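Local coordinates for protein 1-acyl-sn-glycerol-3-phosphate acyltransferase (Thermotoga maritima, PDB 5KYM) that catalyses transfer of an acyl chain to lysophosphatidic acid (1-acyl-sn-glycerol 3-phosphate) at the membrane, which yields phosphatidic acid, at residues A[70-73]-A[77-80]; A[171-176]-A[181-186]; A[175-180]-A[224-229]. All coordinates share one frame; numbering follows the deposited sequence.

Interaction 1: A[70-73]-A[77-80]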
loop_
_atom_site.group_PDB
_atom_site.type_symbol
_atom_site.label_atom_id
_atom_site.label_comp_id
_atom_site.label_asym_id
_atom_site.label_seq_id
_atom_site.Cartn_x
_atom_site.Cartn_y
_atom_site.Cartn_z
ATOM N N GLU A 70 -0.853 -16.695 2.518
ATOM C CA GLU A 70 -1.580 -17.729 1.746
ATOM C C GLU A 70 -2.877 -17.258 1.044
ATOM O O GLU A 70 -3.298 -17.852 0.106
ATOM C CB GLU A 70 -1.830 -18.969 2.623
ATOM C CG GLU A 70 -2.924 -18.825 3.708
ATOM C CD GLU A 70 -2.509 -18.161 5.066
ATOM O OE1 GLU A 70 -1.287 -17.877 5.339
ATOM O OE2 GLU A 70 -3.483 -17.994 5.854
ATOM N N ASN A 71 -3.509 -16.190 1.495
ATOM C CA ASN A 71 -4.728 -15.670 0.888
ATOM C C ASN A 71 -4.497 -14.801 -0.338
ATOM O O ASN A 71 -5.463 -14.487 -1.064
ATOM C CB ASN A 71 -5.523 -14.836 1.908
ATOM C CG ASN A 71 -5.969 -15.618 3.065
ATOM O OD1 ASN A 71 -6.066 -16.803 2.978
ATOM N ND2 ASN A 71 -6.290 -14.959 4.140
ATOM N N ILE A 72 -3.266 -14.376 -0.559
ATOM C CA ILE A 72 -3.018 -13.445 -1.655
ATOM C C ILE A 72 -3.195 -14.189 -2.990
ATOM O O ILE A 72 -2.467 -15.137 -3.212
ATOM C CB ILE A 72 -1.572 -12.898 -1.587
ATOM C CG1 ILE A 72 -1.313 -12.214 -0.260
ATOM C CG2 ILE A 72 -1.351 -11.924 -2.736
ATOM C CD1 ILE A 72 0.103 -11.861 -0.020
ATOM N N PRO A 73 -4.126 -13.785 -3.868
ATOM C CA PRO A 73 -4.309 -14.563 -5.107
ATOM C C PRO A 73 -3.080 -14.613 -5.930
ATOM O O PRO A 73 -2.230 -13.711 -5.860
ATOM C CB PRO A 73 -5.344 -13.804 -5.889
ATOM C CG PRO A 73 -6.037 -12.939 -4.901
ATOM C CD PRO A 73 -5.051 -12.650 -3.789
ATOM N N ASN A 77 -5.010 -10.588 -10.973
ATOM C CA ASN A 77 -4.900 -9.342 -10.218
ATOM C C ASN A 77 -6.016 -9.249 -9.152
ATOM O O ASN A 77 -6.890 -10.115 -9.069
ATOM C CB ASN A 77 -4.882 -8.124 -11.153
ATOM C CG ASN A 77 -6.185 -7.906 -11.836
ATOM O OD1 ASN A 77 -6.942 -8.864 -11.997
ATOM N ND2 ASN A 77 -6.478 -6.642 -12.220
ATOM N N PHE A 78 -5.976 -8.199 -8.331
ATOM C CA PHE A 78 -6.940 -8.027 -7.245
ATOM C C PHE A 78 -6.952 -6.567 -6.796
ATOM O O PHE A 78 -6.177 -5.754 -7.307
ATOM C CB PHE A 78 -6.675 -9.023 -6.088
ATOM C CG PHE A 78 -5.244 -9.133 -5.703
ATOM C CD1 PHE A 78 -4.663 -8.182 -4.873
ATOM C CD2 PHE A 78 -4.450 -10.174 -6.177
ATOM C CE1 PHE A 78 -3.285 -8.276 -4.532
ATOM C CE2 PHE A 78 -3.109 -10.273 -5.808
ATOM C CZ PHE A 78 -2.519 -9.333 -4.986
ATOM N N ILE A 79 -7.873 -6.211 -5.896
ATOM C CA ILE A 79 -7.905 -4.884 -5.331
ATOM C C ILE A 79 -7.670 -5.003 -3.843
ATOM O O ILE A 79 -8.525 -5.504 -3.147
ATOM C CB ILE A 79 -9.235 -4.194 -5.542
ATOM C CG1 ILE A 79 -9.590 -4.139 -6.994
ATOM C CG2 ILE A 79 -9.154 -2.761 -4.998
ATOM C CD1 ILE A 79 -11.086 -3.904 -7.184
ATOM N N VAL A 80 -6.505 -4.527 -3.356
ATOM C CA VAL A 80 -6.171 -4.575 -1.915
ATOM C C VAL A 80 -6.997 -3.489 -1.300
ATOM O O VAL A 80 -7.005 -2.385 -1.774
ATOM C CB VAL A 80 -4.656 -4.401 -1.621
ATOM C CG1 VAL A 80 -4.391 -4.480 -0.127
ATOM C CG2 VAL A 80 -3.855 -5.474 -2.297
#
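At the entrance to strand 79-82, in the connection that joins it to strand 64-67, P73 and I72 pack against the ring of F78. The contact is purely apolar: no hydrogen bond spans the two segments. P73 sets CD over one face of the phenyl ring, and its CG reaches F78 CD2 at 3.4 Å. P73 CB comes to 3.7 Å of that same CD2, so the proline approaches by three ring carbons rather than by one corner. Farther out on the aromatic ring, I72 brings in its CG2 methyl, 3.6 Å from F78 CZ. In topology this is a loop between two strands that are not neighbours in the sheet, because strands 207-211, 183-189 and 79-82 follow 64-67 in order across it. Strand 79-82 leads into the HX4D motif of the acyltransferase family. The phenyl group reaches the loop with CG between the backbone N and the carbonyl carbon (chi1 45°). V80 CG2 meets the ring edge, in its plane, and L184 of strand 183-189 also touches the ring. With only an alanine at F78, P73 and I72 would probably lose the surface they pack on, and a gap would open between loop and strand. One residue before I72 in the chain, N71 ND2 donates to I211 O of strand 207-211.

Interaction 2: A[171-176]-A[181-186]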
loop_
_atom_site.group_PDB
_atom_site.type_symbol
_atom_site.label_atom_id
_atom_site.label_comp_id
_atom_site.label_asym_id
_atom_site.label_seq_id
_atom_site.Cartn_x
_atom_site.Cartn_y
_atom_site.Cartn_z
ATOM N N ASP A 171 -19.554 4.776 -2.193
ATOM C CA ASP A 171 -19.031 4.430 -3.537
ATOM C C ASP A 171 -17.539 4.103 -3.564
ATOM O O ASP A 171 -16.961 4.071 -4.653
ATOM C CB ASP A 171 -19.385 5.494 -4.615
ATOM C CG ASP A 171 -20.916 5.701 -4.791
ATOM O OD1 ASP A 171 -21.738 4.746 -4.643
ATOM O OD2 ASP A 171 -21.308 6.848 -5.107
ATOM N N SER A 172 -16.922 3.809 -2.414
ATOM C CA SER A 172 -15.469 3.563 -2.369
ATOM C C SER A 172 -15.116 2.229 -3.036
ATOM O O SER A 172 -14.179 2.156 -3.827
ATOM C CB SER A 172 -14.911 3.687 -0.967
ATOM O OG SER A 172 -15.535 2.851 -0.004
ATOM N N LEU A 173 -15.933 1.202 -2.808
ATOM C CA LEU A 173 -15.773 -0.077 -3.526
ATOM C C LEU A 173 -16.343 -0.186 -4.939
ATOM O O LEU A 173 -16.215 -1.212 -5.574
ATOM C CB LEU A 173 -16.233 -1.269 -2.655
ATOM C CG LEU A 173 -14.976 -1.599 -1.832
ATOM C CD1 LEU A 173 -15.271 -1.205 -0.422
ATOM C CD2 LEU A 173 -14.518 -3.026 -2.004
ATOM N N MET A 174 -16.853 0.880 -5.478
ATOM C CA MET A 174 -17.288 0.846 -6.858
ATOM C C MET A 174 -16.226 0.284 -7.809
ATOM O O MET A 174 -16.615 -0.390 -8.759
ATOM C CB MET A 174 -17.770 2.224 -7.320
ATOM C CG MET A 174 -18.664 2.148 -8.554
ATOM S SD MET A 174 -20.152 1.114 -8.370
ATOM C CE MET A 174 -21.114 2.006 -7.131
ATOM N N ILE A 175 -14.916 0.433 -7.574
ATOM C CA ILE A 175 -14.015 -0.123 -8.607
ATOM C C ILE A 175 -14.065 -1.643 -8.685
ATOM O O ILE A 175 -13.833 -2.215 -9.732
ATOM C CB ILE A 175 -12.550 0.352 -8.560
ATOM C CG1 ILE A 175 -11.825 -0.219 -7.404
ATOM C CG2 ILE A 175 -12.444 1.862 -8.505
ATOM C CD1 ILE A 175 -10.375 0.125 -7.500
ATOM N N ALA A 176 -14.422 -2.283 -7.583
ATOM C CA ALA A 176 -14.614 -3.740 -7.568
ATOM C C ALA A 176 -15.925 -4.161 -8.244
ATOM O O ALA A 176 -15.947 -5.033 -9.123
ATOM C CB ALA A 176 -14.564 -4.269 -6.147
ATOM N N VAL A 181 -13.234 -7.700 -10.318
ATOM C CA VAL A 181 -11.974 -8.291 -9.783
ATOM C C VAL A 181 -12.108 -8.490 -8.249
ATOM O O VAL A 181 -12.794 -7.711 -7.563
ATOM C CB VAL A 181 -10.631 -7.578 -10.192
ATOM C CG1 VAL A 181 -10.821 -6.492 -11.276
ATOM C CG2 VAL A 181 -9.896 -7.016 -8.991
ATOM N N PRO A 182 -11.446 -9.517 -7.716
ATOM C CA PRO A 182 -11.554 -9.795 -6.294
ATOM C C PRO A 182 -10.864 -8.783 -5.399
ATOM O O PRO A 182 -9.778 -8.312 -5.702
ATOM C CB PRO A 182 -10.892 -11.166 -6.117
ATOM C CG PRO A 182 -10.283 -11.519 -7.427
ATOM C CD PRO A 182 -10.603 -10.477 -8.431
ATOM N N VAL A 183 -11.560 -8.444 -4.315
ATOM C CA VAL A 183 -11.077 -7.585 -3.234
ATOM C C VAL A 183 -10.290 -8.455 -2.259
ATOM O O VAL A 183 -10.710 -9.577 -1.937
ATOM C CB VAL A 183 -12.287 -6.911 -2.546
ATOM C CG1 VAL A 183 -11.887 -6.197 -1.275
ATOM C CG2 VAL A 183 -12.910 -5.940 -3.519
ATOM N N LEU A 184 -9.149 -7.964 -1.811
ATOM C CA LEU A 184 -8.309 -8.720 -0.848
ATOM C C LEU A 184 -8.248 -7.814 0.379
ATOM O O LEU A 184 -7.456 -6.879 0.398
ATOM C CB LEU A 184 -6.903 -9.039 -1.404
ATOM C CG LEU A 184 -5.910 -9.672 -0.432
ATOM C CD1 LEU A 184 -6.418 -11.040 -0.112
ATOM C CD2 LEU A 184 -4.461 -9.703 -0.837
ATOM N N PRO A 185 -9.090 -8.077 1.397
ATOM C CA PRO A 185 -9.113 -7.200 2.547
ATOM C C PRO A 185 -7.864 -7.324 3.387
ATOM O O PRO A 185 -7.446 -8.433 3.599
ATOM C CB PRO A 185 -10.319 -7.688 3.337
ATOM C CG PRO A 185 -11.157 -8.342 2.341
ATOM C CD PRO A 185 -10.153 -9.063 1.482
ATOM N N VAL A 186 -7.311 -6.198 3.859
ATOM C CA VAL A 186 -6.070 -6.202 4.640
ATOM C C VAL A 186 -6.221 -5.312 5.833
ATOM O O VAL A 186 -6.767 -4.283 5.683
ATOM C CB VAL A 186 -4.881 -5.688 3.813
ATOM C CG1 VAL A 186 -3.671 -5.459 4.688
ATOM C CG2 VAL A 186 -4.566 -6.707 2.749
#
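V183, the first residue of strand 183-189, meets L173, just ahead of helix 174-177, and A176 within it. Its side chain can be followed outward. CB points toward the helical segment but makes no close approach of its own, so the two methyls do the touching. CG2 is the main one: it stands 3.5 Å from A176 CB and 3.7 Å from L173 CD2, so that one methyl is shared between two side chains. CG1 only skirts L173 CD2, at 4.2 Å. The torsion accounts for this split, because with chi1 at 170° CG1 lies anti to the backbone N, whereas CG2 lies anti to the carbonyl carbon and beside N, on the flank that meets A176. L173 contributes one branch, CD2, and the leucine and valine side chains lie at an angle to one another. The two partners of that methyl are three residues apart in sequence, joined by the hydrogen bond from A176 N to L173 O (2.9 Å). Nearer the turn the backbones approach without bonding: A176 O and V181 N are 4.0 Å apart, and the CA atoms of these two residues come within 5.7 Å. All four touching residues are buried. I79 of the adjacent strand touches both A176 and V181, and V81 touches V183, which extends the apolar layer beyond the two segments. Strands 151-153 and 183-189 are parallel to strand 79-82, which separates them in the sheet; with helix 174-177 in the connection and A176 resting on I79, the contact belongs to the return half of a beta-alpha-beta crossover.

Interaction 3: A[175-180]-A[224-229]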
loop_
_atom_site.group_PDB
_atom_site.type_symbol
_atom_site.label_atom_id
_atom_site.label_comp_id
_atom_site.label_asym_id
_atom_site.label_seq_id
_atom_site.Cartn_x
_atom_site.Cartn_y
_atom_site.Cartn_z
ATOM N N ILE A 175 -14.916 0.433 -7.574
ATOM C CA ILE A 175 -14.015 -0.123 -8.607
ATOM C C ILE A 175 -14.065 -1.643 -8.685
ATOM O O ILE A 175 -13.833 -2.215 -9.732
ATOM C CB ILE A 175 -12.550 0.352 -8.560
ATOM C CG1 ILE A 175 -11.825 -0.219 -7.404
ATOM C CG2 ILE A 175 -12.444 1.862 -8.505
ATOM C CD1 ILE A 175 -10.375 0.125 -7.500
ATOM N N ALA A 176 -14.422 -2.283 -7.583
ATOM C CA ALA A 176 -14.614 -3.740 -7.568
ATOM C C ALA A 176 -15.925 -4.161 -8.244
ATOM O O ALA A 176 -15.947 -5.033 -9.123
ATOM C CB ALA A 176 -14.564 -4.269 -6.147
ATOM N N VAL A 177 -17.018 -3.530 -7.822
ATOM C CA VAL A 177 -18.336 -3.756 -8.411
ATOM C C VAL A 177 -18.349 -3.692 -9.908
ATOM O O VAL A 177 -18.863 -4.585 -10.517
ATOM C CB VAL A 177 -19.392 -2.810 -7.799
ATOM C CG1 VAL A 177 -20.385 -2.354 -8.806
ATOM C CG2 VAL A 177 -20.075 -3.552 -6.703
ATOM N N LYS A 178 -17.746 -2.665 -10.470
ATOM C CA LYS A 178 -17.762 -2.402 -11.949
ATOM C C LYS A 178 -16.716 -3.164 -12.755
ATOM O O LYS A 178 -16.704 -3.048 -13.962
ATOM C CB LYS A 178 -17.617 -0.883 -12.265
ATOM C CG LYS A 178 -18.921 -0.109 -12.151
ATOM C CD LYS A 178 -18.739 1.382 -12.397
ATOM C CE LYS A 178 -20.076 2.132 -12.299
ATOM N NZ LYS A 178 -21.212 1.501 -13.045
ATOM N N THR A 179 -15.799 -3.869 -12.105
ATOM C CA THR A 179 -14.784 -4.667 -12.805
ATOM C C THR A 179 -14.902 -6.135 -12.534
ATOM O O THR A 179 -14.299 -6.917 -13.266
ATOM C CB THR A 179 -13.334 -4.283 -12.395
ATOM O OG1 THR A 179 -13.074 -4.558 -11.004
ATOM C CG2 THR A 179 -13.091 -2.817 -12.658
ATOM N N GLY A 180 -15.592 -6.508 -11.459
ATOM C CA GLY A 180 -15.596 -7.880 -11.005
ATOM C C GLY A 180 -14.288 -8.502 -10.552
ATOM O O GLY A 180 -14.243 -9.730 -10.347
ATOM N N GLU A 224 -22.778 -0.964 -2.111
ATOM C CA GLU A 224 -22.986 -0.635 -0.718
ATOM C C GLU A 224 -22.959 -1.837 0.214
ATOM O O GLU A 224 -22.620 -1.675 1.362
ATOM C CB GLU A 224 -24.312 0.115 -0.570
ATOM C CG GLU A 224 -24.436 0.997 0.649
ATOM C CD GLU A 224 -25.743 0.748 1.362
ATOM O OE1 GLU A 224 -26.730 1.446 1.024
ATOM O OE2 GLU A 224 -25.763 -0.205 2.206
ATOM N N GLU A 225 -23.297 -3.024 -0.273
ATOM C CA GLU A 225 -23.381 -4.229 0.556
ATOM C C GLU A 225 -22.008 -4.891 0.687
ATOM O O GLU A 225 -21.665 -5.466 1.718
ATOM C CB GLU A 225 -24.410 -5.192 -0.026
ATOM C CG GLU A 225 -24.660 -6.461 0.801
ATOM C CD GLU A 225 -25.404 -7.552 0.020
ATOM O OE1 GLU A 225 -26.502 -7.162 -0.428
ATOM O OE2 GLU A 225 -24.931 -8.749 -0.123
ATOM N N LEU A 226 -21.252 -4.838 -0.389
ATOM C CA LEU A 226 -19.853 -5.313 -0.467
ATOM C C LEU A 226 -18.966 -4.512 0.440
ATOM O O LEU A 226 -18.119 -5.061 1.164
ATOM C CB LEU A 226 -19.336 -5.163 -1.938
ATOM C CG LEU A 226 -17.851 -5.315 -2.235
ATOM C CD1 LEU A 226 -17.313 -6.681 -1.895
ATOM C CD2 LEU A 226 -17.620 -5.055 -3.701
ATOM N N ARG A 227 -19.161 -3.195 0.372
ATOM C CA ARG A 227 -18.382 -2.244 1.160
ATOM C C ARG A 227 -18.502 -2.501 2.626
ATOM O O ARG A 227 -17.514 -2.519 3.338
ATOM C CB ARG A 227 -18.791 -0.818 0.867
ATOM C CG ARG A 227 -17.902 0.205 1.534
ATOM C CD ARG A 227 -18.232 1.608 1.075
ATOM N NE ARG A 227 -19.467 1.946 1.764
ATOM C CZ ARG A 227 -20.600 2.292 1.194
ATOM N NH1 ARG A 227 -20.684 2.434 -0.118
ATOM N NH2 ARG A 227 -21.663 2.526 1.960
ATOM N N LYS A 228 -19.727 -2.735 3.063
ATOM C CA LYS A 228 -19.997 -3.030 4.436
ATOM C C LYS A 228 -19.359 -4.332 4.899
ATOM O O LYS A 228 -19.021 -4.449 6.075
ATOM C CB LYS A 228 -21.498 -2.951 4.688
ATOM C CG LYS A 228 -22.021 -1.497 4.537
ATOM C CD LYS A 228 -21.214 -0.362 5.232
ATOM C CE LYS A 228 -20.975 -0.586 6.751
ATOM N NZ LYS A 228 -22.180 -0.239 7.588
ATOM N N TYR A 229 -19.165 -5.291 3.997
ATOM C CA TYR A 229 -18.684 -6.632 4.362
ATOM C C TYR A 229 -17.211 -6.531 4.604
ATOM O O TYR A 229 -16.657 -7.012 5.626
ATOM C CB TYR A 229 -19.036 -7.664 3.266
ATOM C CG TYR A 229 -18.547 -9.067 3.530
ATOM C CD1 TYR A 229 -17.321 -9.477 3.080
ATOM C CD2 TYR A 229 -19.324 -10.004 4.154
ATOM C CE1 TYR A 229 -16.838 -10.739 3.345
ATOM C CE2 TYR A 229 -18.876 -11.284 4.385
ATOM C CZ TYR A 229 -17.626 -11.639 3.978
ATOM O OH TYR A 229 -17.075 -12.902 4.162
#
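L226 of helix 223-243 meets A176 and V177 through a single methyl, CD2. That atom is 4.0 Å from A176 CB and 4.2 Å from V177 CG2, and no hydrogen bond accompanies these apolar touches. The leucine projects toward helix 174-177 with CG anti to the backbone N (chi1 168°), while the valine and leucine side chains run alongside one another, pointing opposite ways. The backbones stay well apart: the nearest CA pair, V177 and L226, is separated by 8.2 Å, and only 90 Å² is buried over both sides.

In the next shell, the turn after A176 is fixed by its own hydrogen bonds. The carbonyl oxygen of A176 accepts from two backbone donors, T179 N at 3.2 Å and G180 N at 2.8 Å. T179 adds a side-chain bond, its OG1 donating to I175 O at 2.8 Å, in the carbonyl plane and with a C=O...donor angle of 148°. The same oxygen, OG1, accepts a hydrogen bond from V181 N, so it ties the helical residues to the chain that leaves them. G180 leaves helical geometry with phi at +63°, a backbone region glycine enters more readily than other residues. On the other helix L226 is also touched by V215 and F220 from loops, and the next residue, R227, forms a salt bridge with E223.

Farther out, I175 packs on L138 and L145 of helix 137-147 and, like A176, on I79, so the short helix 174-177 has side-chain neighbours in helix 223-243, helix 137-147 and strand 79-82.

Overall arrangement
Interactions 2 and 3 share I175 and A176, and their centres are only 5 Å apart, so helix 174-177 meets strand 183-189 in one and helix 223-243 in the other. L173 CD2 lies 4.0 Å from L226 CG, bringing the two contacts together directly. Interaction 1 is 11 Å from interaction 2, centre to centre, and joins it through the sheet: probable hydrogen bonds run from I79 N to P182 O (2.8 Å) and from L184 N to I79 O (2.9 Å). Interaction 3, 15 Å from interaction 1, is reached where I79 CD1 approaches A176 CA at 3.6 Å. The residues seen binding lipid or nonane belong to none of these segments.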